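Local coordinates for protein eukaryotic peptide chain release factor GTP-binding subunit (PDB 1R5B) that serves as the GTP-binding subunit of a eukaryotic translation release factor and belongs to the elongation factor Tu-like family of P-loop GTP-binding proteins, at residues G157-E160 and A161-R165; E200-Y203 and K204-V207. All coordinates share one frame; numbering follows the deposited sequence.

Both contacts are local and lie in series within the GTP-binding domain: contact 1 closes before contact 2 opens, and neither nests in nor crosses the other. From the N terminus, strand 147-153 leads into 157-165, where contact 1 closes the single turn of helix 158-161 and the start of the loop toward helix 169-178. Strand 184-189 follows, and contact 2 closes the first turns of helix 200-218. The two then meet in space. Glu160 OE2 forms a salt bridge of 2.6 Å with Arg202 NH2, and Phe159 CZ packs 3.4 Å from Cys206 O, which ties the short helix to the long one.

Contact 1 of 2, residues G157-E160 and A161-R165; sequences GEFE and AGFER
Ala161 N donates to Gly157 O at 3.1 Å, the four-residue helical bond of a short turn that begins after the N-cap residue Gly157. Two three-residue bonds follow, Gly162 N to Phe159 O at 3.2 Å and Phe163 N to Glu160 O at 3.0 Å; the longer bond from Gly162 N to Glu158 O is weak. Glu160 O also takes a weak bond from Glu164 N and so receives two donors. The carboxylates of the turn look elsewhere: Glu158 OE2 is held by Ser153, Arg155 and Lys190, and Glu160 OE2 by Arg202 of helix 200-218. Glu164 runs extended past the Glu160 carbonyl, its CG 3.5 Å from Glu160 O.

On the side facing helix 200-218, Phe159 and Phe163 form a T-shaped pair. The edge of Phe163 is directed at a face of Phe159, with centroids 5.0 Å apart and planes at 69°. The four-residue spacing puts both rings on one side of the turn, and the torsions turn them against each other: CG of Phe159 is anti to its backbone N (chi1 178°), CG of Phe163 anti to its carbonyl carbon (chi1 -51°). Leu210 touches both rings, Arg202 and Cys206 pack on Phe159, and Lys209 and Phe213 add a cation-pi and an edge-to-face contact to Phe163. The pair thus seats this surface turn of the P-loop GTPase fold on the neighbouring helix. Phe163 CE1 is the leading atom, over the Phe159 face and displaced toward its rim, 3.5 Å from Phe159 CZ.

Contact 2 of 2, residues E200-Y203 and K204-V207; sequences EERY and KECV
Arg202 and Glu205 form a salt bridge three residues apart along helix 200-218. The guanidinium approaches side-on and gives two hydrogen bonds to a single oxygen: NH2 lies 3.2 Å and NE 3.3 Å from Glu205 OE1. That oxygen sits in the guanidinium plane, yet both nitrogens meet it from the same face of the carboxylate, the two planes being 69° apart. Bends at chi2 (-67°) and chi3 bring the arginine head round to Glu205 and lay one of its faces against Cys206, whose SG lies over that face, 3.5 Å from Arg202 NE.

On another flank, Val207 CG2 sits over a face of the Tyr203 ring, 3.9 Å from its centroid, in a CH-pi contact nearest CZ. Glu200 and Lys204 run alongside each other, pointing the same way, and make a long salt bridge of 3.8 Å between OE2 and NZ.

Four-residue backbone bonds, such as Cys206 N to Arg202 O at 2.8 Å and Val207 N to Tyr203 O at 2.9 Å, hold the helix that spaces these pairs three or four residues apart. Further out, Tyr203 meets the ring of Trp250, in a loop, and packs on Tyr228 and Pro230 of edge strand 226-230 in the GTPase-domain sheet; Val207 also touches Tyr228. Arg202 NH2 forms a further salt bridge with Glu160 OE2, and NH1 a hydrogen bond to Ala154 O. The buried guanidinium is probably charge-compensated by Glu160 and Glu205, and its positive charge would tend to keep both carboxylates ionised.

Contact 1 of 2, residues G157-E160 and A161-R165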
# COMPACT_ATOMS: atom_id res chain seq x y z
N GLY A 157 -33.76 -13.67 -6.21
CA GLY A 157 -34.48 -13.56 -4.94
C GLY A 157 -33.67 -12.88 -3.85
O GLY A 157 -34.10 -11.88 -3.29
N GLU A 158 -32.48 -13.40 -3.55
CA GLU A 158 -31.67 -12.89 -2.43
C GLU A 158 -31.09 -11.49 -2.70
O GLU A 158 -31.20 -10.60 -1.86
CB GLU A 158 -30.54 -13.88 -2.11
CG GLU A 158 -30.09 -13.89 -0.66
CD GLU A 158 -28.83 -14.72 -0.46
OE1 GLU A 158 -28.16 -14.55 0.58
OE2 GLU A 158 -28.52 -15.54 -1.34
N PHE A 159 -30.48 -11.32 -3.87
CA PHE A 159 -30.01 -10.02 -4.37
C PHE A 159 -31.06 -8.94 -4.25
O PHE A 159 -30.88 -7.97 -3.55
CB PHE A 159 -29.60 -10.15 -5.85
CG PHE A 159 -29.15 -8.87 -6.46
CD1 PHE A 159 -27.92 -8.32 -6.10
CD2 PHE A 159 -29.93 -8.21 -7.39
CE1 PHE A 159 -27.49 -7.13 -6.66
CE2 PHE A 159 -29.50 -7.01 -7.95
CZ PHE A 159 -28.27 -6.47 -7.58
N GLU A 160 -32.15 -9.14 -4.97
CA GLU A 160 -33.29 -8.23 -5.00
C GLU A 160 -33.79 -7.89 -3.61
O GLU A 160 -34.11 -6.74 -3.33
CB GLU A 160 -34.44 -8.85 -5.81
CG GLU A 160 -34.29 -8.66 -7.31
CD GLU A 160 -33.29 -9.62 -8.00
OE1 GLU A 160 -32.58 -10.41 -7.34
OE2 GLU A 160 -33.23 -9.60 -9.24
N ALA A 161 -33.84 -8.89 -2.73
CA ALA A 161 -34.41 -8.72 -1.39
C ALA A 161 -33.69 -7.63 -0.59
O ALA A 161 -34.32 -6.89 0.16
CB ALA A 161 -34.38 -10.03 -0.63
N GLY A 162 -32.37 -7.52 -0.78
CA GLY A 162 -31.57 -6.53 -0.09
C GLY A 162 -31.95 -5.08 -0.36
O GLY A 162 -31.64 -4.21 0.46
N PHE A 163 -32.60 -4.84 -1.50
CA PHE A 163 -33.07 -3.50 -1.87
C PHE A 163 -34.55 -3.26 -1.58
O PHE A 163 -34.98 -2.11 -1.56
CB PHE A 163 -32.84 -3.24 -3.36
CG PHE A 163 -31.45 -3.52 -3.82
CD1 PHE A 163 -31.14 -4.72 -4.44
CD2 PHE A 163 -30.44 -2.59 -3.64
CE1 PHE A 163 -29.87 -4.98 -4.87
CE2 PHE A 163 -29.15 -2.84 -4.07
CZ PHE A 163 -28.86 -4.05 -4.69
N GLU A 164 -35.33 -4.33 -1.39
CA GLU A 164 -36.77 -4.24 -1.08
C GLU A 164 -36.99 -3.64 0.33
O GLU A 164 -36.05 -3.10 0.94
CB GLU A 164 -37.44 -5.64 -1.19
CG GLU A 164 -37.50 -6.24 -2.61
CD GLU A 164 -37.98 -7.71 -2.65
OE1 GLU A 164 -38.95 -8.07 -1.94
OE2 GLU A 164 -37.39 -8.53 -3.41
N ARG A 165 -38.21 -3.71 0.86
CA ARG A 165 -38.53 -3.09 2.15
C ARG A 165 -37.71 -3.63 3.33
O ARG A 165 -37.07 -2.86 4.06
CB ARG A 165 -40.03 -3.22 2.45
CG ARG A 165 -40.63 -2.06 3.23
CD ARG A 165 -41.91 -2.45 3.98
NE ARG A 165 -43.01 -1.51 3.78
CZ ARG A 165 -44.28 -1.74 4.14
NH1 ARG A 165 -44.62 -2.89 4.73
NH2 ARG A 165 -45.21 -0.83 3.91

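Contact 2 of 2, residues E200-Y203 and K204-V207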
# COMPACT_ATOMS: atom_id res chain seq x y z
N GLU A 200 -23.09 -13.69 -17.53
CA GLU A 200 -22.77 -12.28 -17.71
C GLU A 200 -24.03 -11.39 -17.62
O GLU A 200 -23.93 -10.25 -17.17
CB GLU A 200 -22.05 -12.03 -19.03
CG GLU A 200 -21.25 -10.73 -19.04
CD GLU A 200 -20.66 -10.38 -20.40
OE1 GLU A 200 -20.96 -11.06 -21.41
OE2 GLU A 200 -19.88 -9.40 -20.44
N GLU A 201 -25.19 -11.89 -18.04
CA GLU A 201 -26.44 -11.13 -17.91
C GLU A 201 -26.79 -10.83 -16.45
O GLU A 201 -27.25 -9.74 -16.16
CB GLU A 201 -27.62 -11.87 -18.54
CG GLU A 201 -28.01 -11.36 -19.92
CD GLU A 201 -27.45 -12.23 -21.02
OE1 GLU A 201 -26.23 -12.50 -20.98
OE2 GLU A 201 -28.22 -12.66 -21.92
N ARG A 202 -26.59 -11.79 -15.57
CA ARG A 202 -26.89 -11.65 -14.14
C ARG A 202 -25.89 -10.70 -13.50
O ARG A 202 -26.26 -9.86 -12.68
CB ARG A 202 -26.80 -13.00 -13.43
CG ARG A 202 -27.94 -13.30 -12.47
CD ARG A 202 -28.00 -12.41 -11.23
NE ARG A 202 -29.22 -11.61 -11.23
CZ ARG A 202 -30.06 -11.42 -10.20
NH1 ARG A 202 -29.84 -11.94 -9.00
NH2 ARG A 202 -31.15 -10.68 -10.40
N TYR A 203 -24.62 -10.85 -13.86
CA TYR A 203 -23.54 -10.06 -13.27
C TYR A 203 -23.72 -8.59 -13.62
O TYR A 203 -23.68 -7.74 -12.74
CB TYR A 203 -22.17 -10.53 -13.77
CG TYR A 203 -21.02 -9.70 -13.24
CD1 TYR A 203 -20.61 -9.81 -11.92
CD2 TYR A 203 -20.36 -8.79 -14.05
CE1 TYR A 203 -19.57 -9.04 -11.43
CE2 TYR A 203 -19.31 -8.02 -13.57
CZ TYR A 203 -18.92 -8.15 -12.26
OH TYR A 203 -17.87 -7.38 -11.78
N LYS A 204 -23.91 -8.33 -14.91
CA LYS A 204 -24.16 -6.98 -15.41
C LYS A 204 -25.42 -6.39 -14.80
O LYS A 204 -25.44 -5.21 -14.48
CB LYS A 204 -24.31 -6.98 -16.95
CG LYS A 204 -23.10 -6.41 -17.70
CD LYS A 204 -23.47 -6.02 -19.15
CE LYS A 204 -22.33 -5.28 -19.86
NZ LYS A 204 -20.98 -5.85 -19.52
N GLU A 205 -26.46 -7.22 -14.65
CA GLU A 205 -27.72 -6.78 -14.04
C GLU A 205 -27.52 -6.39 -12.58
O GLU A 205 -28.05 -5.39 -12.14
CB GLU A 205 -28.80 -7.86 -14.14
CG GLU A 205 -30.16 -7.41 -13.61
CD GLU A 205 -31.15 -8.55 -13.45
OE1 GLU A 205 -30.72 -9.71 -13.41
OE2 GLU A 205 -32.37 -8.26 -13.35
N CYS A 206 -26.74 -7.19 -11.85
CA CYS A 206 -26.46 -6.94 -10.45
C CYS A 206 -25.59 -5.70 -10.27
O CYS A 206 -25.80 -4.92 -9.34
CB CYS A 206 -25.77 -8.14 -9.81
SG CYS A 206 -26.87 -9.56 -9.55
N VAL A 207 -24.64 -5.50 -11.17
CA VAL A 207 -23.71 -4.39 -11.09
C VAL A 207 -24.44 -3.09 -11.42
O VAL A 207 -24.33 -2.13 -10.67
CB VAL A 207 -22.50 -4.59 -12.05
CG1 VAL A 207 -21.73 -3.28 -12.29
CG2 VAL A 207 -21.57 -5.63 -11.48